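Local coordinates for UPF0303 protein YBR137W (Saccharomyces cerevisiae, PDB 4CLC) that is a cytoplasmic protein of the UPF0303 family with no established function, whose HbpS-like domain suggests kinship with haem-degrading proteins, at residues L146-L151 and L158-S163; S101-G106 and K152-H157; N48-N53 and V59-S64. All coordinates share one frame; numbering follows the deposited sequence.

Contact 1. Residues L146-L151 and L158-S163; sequences LTISGL and LMAVSS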
loop_
_atom_site.group_PDB
_atom_site.type_symbol
_atom_site.label_atom_id
_atom_site.label_comp_id
_atom_site.label_asym_id
_atom_site.label_seq_id
_atom_site.Cartn_x
_atom_site.Cartn_y
_atom_site.Cartn_z
ATOM N N LEU D 146 -13.057 -16.882 22.289
ATOM C CA LEU D 146 -13.679 -18.033 21.671
ATOM C C LEU D 146 -14.595 -17.547 20.566
ATOM O O LEU D 146 -15.385 -16.647 20.789
ATOM C CB LEU D 146 -14.446 -18.835 22.721
ATOM C CG LEU D 146 -15.599 -19.735 22.305
ATOM C CD1 LEU D 146 -15.103 -20.793 21.371
ATOM C CD2 LEU D 146 -16.158 -20.355 23.537
ATOM N N THR D 147 -14.481 -18.119 19.374
ATOM C CA THR D 147 -15.249 -17.638 18.242
ATOM C C THR D 147 -15.870 -18.775 17.459
ATOM O O THR D 147 -15.171 -19.680 17.003
ATOM C CB THR D 147 -14.399 -16.814 17.275
ATOM O OG1 THR D 147 -13.811 -15.705 17.956
ATOM C CG2 THR D 147 -15.260 -16.304 16.148
ATOM N N ILE D 148 -17.190 -18.712 17.298
ATOM C CA ILE D 148 -17.927 -19.743 16.603
ATOM C C ILE D 148 -18.530 -19.114 15.373
ATOM O O ILE D 148 -18.831 -17.917 15.364
ATOM C CB ILE D 148 -18.998 -20.357 17.511
ATOM C CG1 ILE D 148 -18.332 -20.982 18.738
ATOM C CG2 ILE D 148 -19.808 -21.394 16.783
ATOM C CD1 ILE D 148 -19.291 -21.594 19.706
ATOM N N SER D 149 -18.668 -19.898 14.317
ATOM C CA SER D 149 -19.203 -19.387 13.072
ATOM C C SER D 149 -19.945 -20.467 12.305
ATOM O O SER D 149 -19.499 -21.597 12.259
ATOM C CB SER D 149 -18.080 -18.816 12.203
ATOM O OG SER D 149 -18.324 -19.064 10.824
ATOM N N GLY D 150 -21.023 -20.086 11.631
ATOM C CA GLY D 150 -21.785 -20.987 10.789
ATOM C C GLY D 150 -23.207 -21.304 11.208
ATOM O O GLY D 150 -23.973 -21.871 10.418
ATOM N N LEU D 151 -23.582 -20.929 12.425
ATOM C CA LEU D 151 -24.991 -20.977 12.826
ATOM C C LEU D 151 -25.660 -19.621 12.599
ATOM O O LEU D 151 -25.088 -18.732 11.975
ATOM C CB LEU D 151 -25.123 -21.390 14.295
ATOM C CG LEU D 151 -24.447 -22.712 14.661
ATOM C CD1 LEU D 151 -24.474 -22.929 16.151
ATOM C CD2 LEU D 151 -25.133 -23.855 13.940
ATOM N N LEU D 158 -24.803 -17.852 21.459
ATOM C CA LEU D 158 -25.369 -18.565 22.602
ATOM C C LEU D 158 -24.533 -19.794 22.892
ATOM O O LEU D 158 -24.096 -19.998 24.035
ATOM C CB LEU D 158 -26.801 -18.950 22.356
ATOM N N MET D 159 -24.305 -20.595 21.846
ATOM C CA MET D 159 -23.452 -21.775 21.943
ATOM C C MET D 159 -22.138 -21.412 22.598
ATOM O O MET D 159 -21.668 -22.103 23.512
ATOM C CB MET D 159 -23.184 -22.395 20.574
ATOM C CG MET D 159 -23.987 -23.680 20.266
ATOM S SD MET D 159 -23.874 -25.038 21.460
ATOM C CE MET D 159 -22.176 -24.945 22.033
ATOM N N ALA D 160 -21.571 -20.296 22.147
ATOM C CA ALA D 160 -20.347 -19.774 22.727
ATOM C C ALA D 160 -20.469 -19.575 24.221
ATOM O O ALA D 160 -19.709 -20.153 24.973
ATOM C CB ALA D 160 -19.968 -18.476 22.063
ATOM N N VAL D 161 -21.450 -18.782 24.647
ATOM C CA VAL D 161 -21.561 -18.391 26.056
ATOM C C VAL D 161 -21.952 -19.563 26.959
ATOM O O VAL D 161 -21.482 -19.691 28.102
ATOM C CB VAL D 161 -22.600 -17.259 26.259
ATOM C CG1 VAL D 161 -22.484 -16.684 27.658
ATOM C CG2 VAL D 161 -22.415 -16.153 25.241
ATOM N N SER D 162 -22.823 -20.412 26.433
ATOM C CA SER D 162 -23.383 -21.495 27.216
ATOM C C SER D 162 -22.301 -22.509 27.540
ATOM O O SER D 162 -22.065 -22.848 28.714
ATOM C CB SER D 162 -24.512 -22.166 26.450
ATOM O OG SER D 162 -25.163 -21.244 25.605
ATOM N N SER D 163 -21.643 -22.984 26.481
ATOM C CA SER D 163 -20.627 -24.027 26.604
ATOM C C SER D 163 -19.384 -23.487 27.276
ATOM O O SER D 163 -18.637 -24.224 27.901
ATOM C CB SER D 163 -20.279 -24.618 25.240
ATOM O OG SER D 163 -19.863 -23.617 24.355
#
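Ile148 and Ala160 mark where strand 146-149 and helix 158-163 come closest, their CA atoms 6.6 Å apart. The two short axes pass at 8.4 Å with their directions turned by 141°, so the helix runs back across the strand at a slant. Ile148 makes the nearest approach, through CD1. Its CG1 lies anti to the carbonyl carbon (chi1 -60°) and the chain stays extended, which lays CD1 on the helix backbone, 3.6 Å from Ala160 N and 4.0 Å from Ala160 CB. The same methyl also meets Met159 CB at 4.1 Å. In the HbpS-like domain, of the GAF clan, the helix belongs to the layer packed on one face of the central sheet; Ile46 of helix 36-53 joins it there, touching Leu146, Ile148 and Ser163. Thr147 points to the other face, against helix 84-98. Small Ala160 lets the strand side chains approach the helix backbone, and Leu146 CD2 lies 3.8 Å from Ala160 O. At the strand end Leu151 CD1 meets Met159 CG at 4.2 Å, where the Met159 chain is bent. Within the helix, Met159 O accepts from both Ser163 N and Ser163 OG, which reach it from opposite faces of its carbonyl plane.

Contact 2. Residues S101-G106 and K152-H157; sequences SSFYMG and KQEEDH
Gln153 OE1 has two polar partners: it accepts a hydrogen bond from Gly129 N and lies 2.8 Å from water 1, which is also 3.0 Å from Phe103 O. The water is within hydrogen-bonding distance of both the amide of one helix and a backbone carbonyl of the other and may bridge them, although it has more acceptors near it than protons to give. The same OE1 sits at the edge of the Phe103 ring, close to its plane and 3.9 Å from CD1, with the amide turned almost perpendicular to the ring.

The larger part of the contact is aromatic. Phe103 and His157 form a face-to-face stack, centroids 4.6 Å apart and planes inclined by 30°. The rings are slid against each other, which brings Phe103 CD2 over the centre of the imidazole and sets Phe103 CB over the same face, a CH-pi contact 3.7 Å from the centroid of the His157 ring. Both residues carry CG anti to the backbone N (chi1 173° and 172°), which turns the two rings toward each other between helices 102-107 and 153-168. Glu154 CG approaches Phe103 CE1 at 4.2 Å, while Leu12 and Leu22 of the N-terminal helices pack on the Phe103 side chain.

At the start of helix 153-168, Lys152 is the N-cap residue. Its N gives a 3.0 Å hydrogen bond to Glu155 OE1, meeting the carboxylate on its anti side, as in the side-chain-to-backbone half of a capping box. Between the segments, the two HbpS-like-domain helices are joined by the ring stack and probably a water rather than by a direct polar bond, and Gly129 N, a donor, supports the modelled orientation of the Gln153 amide, with the oxygen toward the Gly129 N-H.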
loop_
_atom_site.group_PDB
_atom_site.type_symbol
_atom_site.label_atom_id
_atom_site.label_comp_id
_atom_site.label_asym_id
_atom_site.label_seq_id
_atom_site.Cartn_x
_atom_site.Cartn_y
_atom_site.Cartn_z
ATOM N N SER D 101 -18.622 -9.216 23.643
ATOM C CA SER D 101 -18.996 -10.159 22.608
ATOM C C SER D 101 -19.182 -9.408 21.307
ATOM O O SER D 101 -19.532 -8.233 21.295
ATOM N N SER D 102 -18.896 -10.055 20.192
ATOM C CA SER D 102 -19.188 -9.428 18.929
ATOM C C SER D 102 -20.685 -9.235 18.825
ATOM O O SER D 102 -21.159 -8.450 18.006
ATOM C CB SER D 102 -18.673 -10.264 17.765
ATOM O OG SER D 102 -19.344 -11.501 17.644
ATOM N N PHE D 103 -21.433 -9.980 19.639
ATOM C CA PHE D 103 -22.888 -9.912 19.602
ATOM C C PHE D 103 -23.418 -8.691 20.327
ATOM O O PHE D 103 -24.276 -7.976 19.824
ATOM C CB PHE D 103 -23.520 -11.152 20.212
ATOM C CG PHE D 103 -25.003 -11.037 20.345
ATOM C CD1 PHE D 103 -25.814 -11.154 19.233
ATOM C CD2 PHE D 103 -25.584 -10.762 21.570
ATOM C CE1 PHE D 103 -27.173 -11.023 19.343
ATOM C CE2 PHE D 103 -26.936 -10.627 21.683
ATOM C CZ PHE D 103 -27.730 -10.758 20.564
ATOM N N TYR D 104 -22.905 -8.495 21.530
ATOM C CA TYR D 104 -23.159 -7.297 22.303
ATOM C C TYR D 104 -22.887 -6.080 21.451
ATOM O O TYR D 104 -23.686 -5.154 21.407
ATOM C CB TYR D 104 -22.285 -7.307 23.547
ATOM C CG TYR D 104 -22.217 -6.035 24.347
ATOM C CD1 TYR D 104 -21.552 -4.913 23.870
ATOM C CD2 TYR D 104 -22.749 -5.982 25.626
ATOM C CE1 TYR D 104 -21.464 -3.759 24.626
ATOM C CE2 TYR D 104 -22.661 -4.827 26.397
ATOM C CZ TYR D 104 -22.020 -3.719 25.890
ATOM O OH TYR D 104 -21.926 -2.568 26.647
ATOM N N MET D 105 -21.752 -6.087 20.766
ATOM C CA MET D 105 -21.348 -4.935 19.984
ATOM C C MET D 105 -22.323 -4.661 18.834
ATOM O O MET D 105 -22.491 -3.515 18.425
ATOM C CB MET D 105 -19.918 -5.129 19.469
ATOM C CG MET D 105 -18.864 -4.899 20.544
ATOM S SD MET D 105 -18.962 -3.246 21.230
ATOM C CE MET D 105 -18.349 -3.513 22.841
ATOM N N GLY D 106 -22.966 -5.707 18.327
ATOM C CA GLY D 106 -23.974 -5.561 17.294
ATOM C C GLY D 106 -25.292 -5.049 17.874
ATOM O O GLY D 106 -26.097 -4.401 17.181
ATOM N N LYS D 152 -26.881 -19.474 13.090
ATOM C CA LYS D 152 -27.498 -18.166 13.206
ATOM C C LYS D 152 -26.689 -17.402 14.251
ATOM O O LYS D 152 -26.236 -17.987 15.237
ATOM C CB LYS D 152 -28.973 -18.278 13.618
ATOM C CG LYS D 152 -29.880 -19.013 12.629
ATOM C CD LYS D 152 -31.244 -19.316 13.279
ATOM C CE LYS D 152 -32.313 -19.692 12.237
ATOM N NZ LYS D 152 -32.300 -21.128 11.796
ATOM N N GLN D 153 -26.502 -16.103 14.039
ATOM C CA GLN D 153 -25.586 -15.327 14.878
ATOM C C GLN D 153 -25.918 -15.434 16.370
ATOM O O GLN D 153 -25.021 -15.452 17.228
ATOM C CB GLN D 153 -25.570 -13.861 14.429
ATOM C CG GLN D 153 -26.701 -12.980 14.934
ATOM C CD GLN D 153 -26.384 -11.489 14.867
ATOM O OE1 GLN D 153 -25.378 -11.004 15.382
ATOM N NE2 GLN D 153 -27.215 -10.771 14.131
ATOM N N GLU D 154 -27.204 -15.546 16.671
ATOM C CA GLU D 154 -27.655 -15.590 18.054
ATOM C C GLU D 154 -27.259 -16.929 18.655
ATOM O O GLU D 154 -27.013 -17.041 19.858
ATOM C CB GLU D 154 -29.170 -15.355 18.138
ATOM C CG GLU D 154 -29.621 -13.972 17.666
ATOM C CD GLU D 154 -30.036 -13.916 16.203
ATOM O OE1 GLU D 154 -29.925 -14.936 15.486
ATOM O OE2 GLU D 154 -30.481 -12.828 15.763
ATOM N N GLU D 155 -27.188 -17.934 17.787
ATOM C CA GLU D 155 -26.776 -19.279 18.167
ATOM C C GLU D 155 -25.253 -19.392 18.284
ATOM O O GLU D 155 -24.755 -19.909 19.286
ATOM C CB GLU D 155 -27.318 -20.302 17.163
ATOM C CG GLU D 155 -28.828 -20.461 17.202
ATOM C CD GLU D 155 -29.391 -21.123 15.955
ATOM O OE1 GLU D 155 -28.709 -21.095 14.910
ATOM O OE2 GLU D 155 -30.522 -21.665 16.010
ATOM N N ASP D 156 -24.518 -18.896 17.282
ATOM C CA ASP D 156 -23.055 -18.822 17.372
ATOM C C ASP D 156 -22.674 -18.190 18.713
ATOM O O ASP D 156 -21.775 -18.663 19.412
ATOM C CB ASP D 156 -22.461 -18.006 16.217
ATOM C CG ASP D 156 -22.550 -18.717 14.872
ATOM O OD1 ASP D 156 -22.554 -19.966 14.876
ATOM O OD2 ASP D 156 -22.593 -18.032 13.815
ATOM N N HIS D 157 -23.396 -17.132 19.078
ATOM C CA HIS D 157 -23.159 -16.444 20.328
ATOM C C HIS D 157 -23.611 -17.253 21.543
ATOM O O HIS D 157 -22.906 -17.308 22.552
ATOM C CB HIS D 157 -23.864 -15.093 20.342
ATOM C CG HIS D 157 -23.815 -14.425 21.680
ATOM N ND1 HIS D 157 -22.698 -13.756 22.134
ATOM C CD2 HIS D 157 -24.718 -14.365 22.682
ATOM C CE1 HIS D 157 -22.925 -13.296 23.350
ATOM N NE2 HIS D 157 -24.144 -13.648 23.707
HETATM O O HOH W 1 -25.280 -8.733 17.086
#

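Contact 3. Residues N48-N53 and V59-S64; sequences NAVKEN and VAIDIS
Val50 brings the last turns of helix 36-53 against Val59, the residue before strand 60-64; a five-residue connection separates the two segments, and the helix packs on one face of the mixed sheet of this HbpS-like domain. The contact between the two segments is wholly apolar. Val50 has CG1 anti to its backbone N (chi1 168°), and this methyl rests against the isopropyl group of Val59: it lies 3.7 Å from Val59 CB, with both Val59 methyls almost as near. The other branch, Val50 CG2, turns to the strand proper and meets Ile61 CD1 more loosely, at 4.4 Å. Thr76, just beyond strand 70-75, touches Val50 and Ile61, and Ile46 lies against Ile61 from one helical turn further back.

Backbone hydrogen bonds seat the strand between its two neighbours: Ala60 and Asp62 pair with Ser149 and Thr147 of strand 144-149, while Ile61 and Ile63 pair with Thr74 and Leu71 of strand 70-75. Ala60 and Asp62 face the other way from Ile61, toward Ile88 of helix 84-98.

Polar side chains bond within each segment or beyond it. Asp62 forms a salt bridge through OD2 to Arg73 NE. On the outer side of the helix the Asn48 amide and the Glu52 carboxylate lie close together, though the modelled bond is too short to be trusted, and Lys51 packs on an aromatic side chain of another protein chain. Ala49 O accepts from Asn53 N at 3.0 Å and from Asn53 ND2 at 2.8 Å. The ND2 bond is nearly straight, 177° at the hydrogen, and arrives above the carbonyl plane, while Asn53 ND2 also gives a hydrogen bond to Val2 O.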
loop_
_atom_site.group_PDB
_atom_site.type_symbol
_atom_site.label_atom_id
_atom_site.label_comp_id
_atom_site.label_asym_id
_atom_site.label_seq_id
_atom_site.Cartn_x
_atom_site.Cartn_y
_atom_site.Cartn_z
ATOM N N ASN D 48 -17.966 -31.093 20.354
ATOM C CA ASN D 48 -18.950 -32.118 20.650
ATOM C C ASN D 48 -20.321 -31.452 20.757
ATOM O O ASN D 48 -21.267 -31.819 20.048
ATOM C CB ASN D 48 -18.592 -32.858 21.942
ATOM C CG ASN D 48 -19.787 -33.565 22.557
ATOM O OD1 ASN D 48 -20.231 -33.222 23.662
ATOM N ND2 ASN D 48 -20.292 -34.584 21.861
ATOM N N ALA D 49 -20.395 -30.445 21.624
ATOM C CA ALA D 49 -21.614 -29.675 21.846
ATOM C C ALA D 49 -22.281 -29.213 20.547
ATOM O O ALA D 49 -23.427 -29.575 20.291
ATOM C CB ALA D 49 -21.330 -28.508 22.724
ATOM N N VAL D 50 -21.585 -28.420 19.736
ATOM C CA VAL D 50 -22.164 -27.979 18.472
ATOM C C VAL D 50 -22.635 -29.175 17.654
ATOM O O VAL D 50 -23.636 -29.091 16.941
ATOM C CB VAL D 50 -21.169 -27.111 17.625
ATOM C CG1 VAL D 50 -21.660 -26.916 16.211
ATOM C CG2 VAL D 50 -20.987 -25.752 18.254
ATOM N N LYS D 51 -21.942 -30.305 17.734
ATOM C CA LYS D 51 -22.360 -31.364 16.839
ATOM C C LYS D 51 -23.531 -32.179 17.401
ATOM O O LYS D 51 -24.304 -32.764 16.635
ATOM C CB LYS D 51 -21.190 -32.266 16.442
ATOM C CG LYS D 51 -21.101 -32.338 14.887
ATOM C CD LYS D 51 -20.402 -33.580 14.351
ATOM C CE LYS D 51 -19.131 -33.869 15.093
ATOM N NZ LYS D 51 -18.731 -35.270 14.815
ATOM N N GLU D 52 -23.683 -32.209 18.719
ATOM C CA GLU D 52 -24.868 -32.835 19.293
ATOM C C GLU D 52 -26.096 -31.971 19.042
ATOM O O GLU D 52 -27.079 -32.434 18.456
ATOM C CB GLU D 52 -24.695 -33.096 20.792
ATOM C CG GLU D 52 -24.161 -34.490 21.105
ATOM C CD GLU D 52 -23.503 -34.571 22.473
ATOM O OE1 GLU D 52 -23.942 -33.849 23.393
ATOM O OE2 GLU D 52 -22.538 -35.354 22.628
ATOM N N ASN D 53 -26.025 -30.707 19.449
ATOM C CA ASN D 53 -27.124 -29.768 19.246
ATOM C C ASN D 53 -27.444 -29.414 17.790
ATOM O O ASN D 53 -28.612 -29.215 17.450
ATOM C CB ASN D 53 -26.849 -28.480 20.012
ATOM C CG ASN D 53 -26.758 -28.704 21.502
ATOM O OD1 ASN D 53 -27.732 -28.497 22.229
ATOM N ND2 ASN D 53 -25.590 -29.139 21.969
ATOM N N VAL D 59 -19.829 -25.906 11.218
ATOM C CA VAL D 59 -19.544 -24.798 12.102
ATOM C C VAL D 59 -18.055 -24.729 12.374
ATOM O O VAL D 59 -17.403 -25.758 12.518
ATOM C CB VAL D 59 -20.344 -24.923 13.411
ATOM C CG1 VAL D 59 -19.833 -23.984 14.455
ATOM C CG2 VAL D 59 -21.787 -24.639 13.139
ATOM N N ALA D 60 -17.521 -23.510 12.406
ATOM C CA ALA D 60 -16.103 -23.301 12.640
ATOM C C ALA D 60 -15.914 -22.811 14.069
ATOM O O ALA D 60 -16.675 -21.989 14.548
ATOM C CB ALA D 60 -15.530 -22.329 11.636
ATOM N N ILE D 61 -14.907 -23.340 14.750
ATOM C CA ILE D 61 -14.650 -23.014 16.140
ATOM C C ILE D 61 -13.206 -22.565 16.330
ATOM O O ILE D 61 -12.300 -23.291 15.959
ATOM C CB ILE D 61 -14.938 -24.228 17.046
ATOM C CG1 ILE D 61 -16.395 -24.657 16.907
ATOM C CG2 ILE D 61 -14.597 -23.926 18.484
ATOM C CD1 ILE D 61 -16.677 -26.004 17.510
ATOM N N ASP D 62 -12.985 -21.383 16.907
ATOM C CA ASP D 62 -11.630 -20.896 17.128
ATOM C C ASP D 62 -11.319 -20.575 18.606
ATOM O O ASP D 62 -12.177 -20.111 19.361
ATOM C CB ASP D 62 -11.373 -19.656 16.261
ATOM C CG ASP D 62 -9.904 -19.209 16.282
ATOM O OD1 ASP D 62 -9.532 -18.399 17.161
ATOM O OD2 ASP D 62 -9.125 -19.663 15.403
ATOM N N ILE D 63 -10.088 -20.828 19.027
ATOM C CA ILE D 63 -9.619 -20.262 20.283
ATOM C C ILE D 63 -8.276 -19.621 20.002
ATOM O O ILE D 63 -7.343 -20.305 19.591
ATOM C CB ILE D 63 -9.491 -21.313 21.409
ATOM C CG1 ILE D 63 -10.845 -21.969 21.673
ATOM C CG2 ILE D 63 -8.942 -20.681 22.689
ATOM C CD1 ILE D 63 -10.789 -23.072 22.698
ATOM N N SER D 64 -8.185 -18.307 20.194
ATOM C CA SER D 64 -6.955 -17.591 19.932
ATOM C C SER D 64 -6.609 -16.695 21.102
ATOM O O SER D 64 -7.457 -16.357 21.913
ATOM C CB SER D 64 -7.069 -16.767 18.652
ATOM O OG SER D 64 -7.235 -17.590 17.510
#

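In the fold
Contacts 1 and 3 are buried packing of helices on the same face of the sheet, through the adjacent strands 144-149 and 60-64; their centres lie 7 Å apart and Ile148 and Val59 touch where they meet. Contact 2 is only partly buried and joins two helices, bringing in water, amide and aromatic rings where the other two use aliphatic groups. Contacts 1 and 2 share helix 153-168, successive turns of which serve each, and Asp156 of the contact 2 segment ties back to Leu151 N in contact 1. Contact 1 lies between the others: its centre is about 8 Å from that of contact 2, whereas the centres of contacts 2 and 3 are about 15 Å apart.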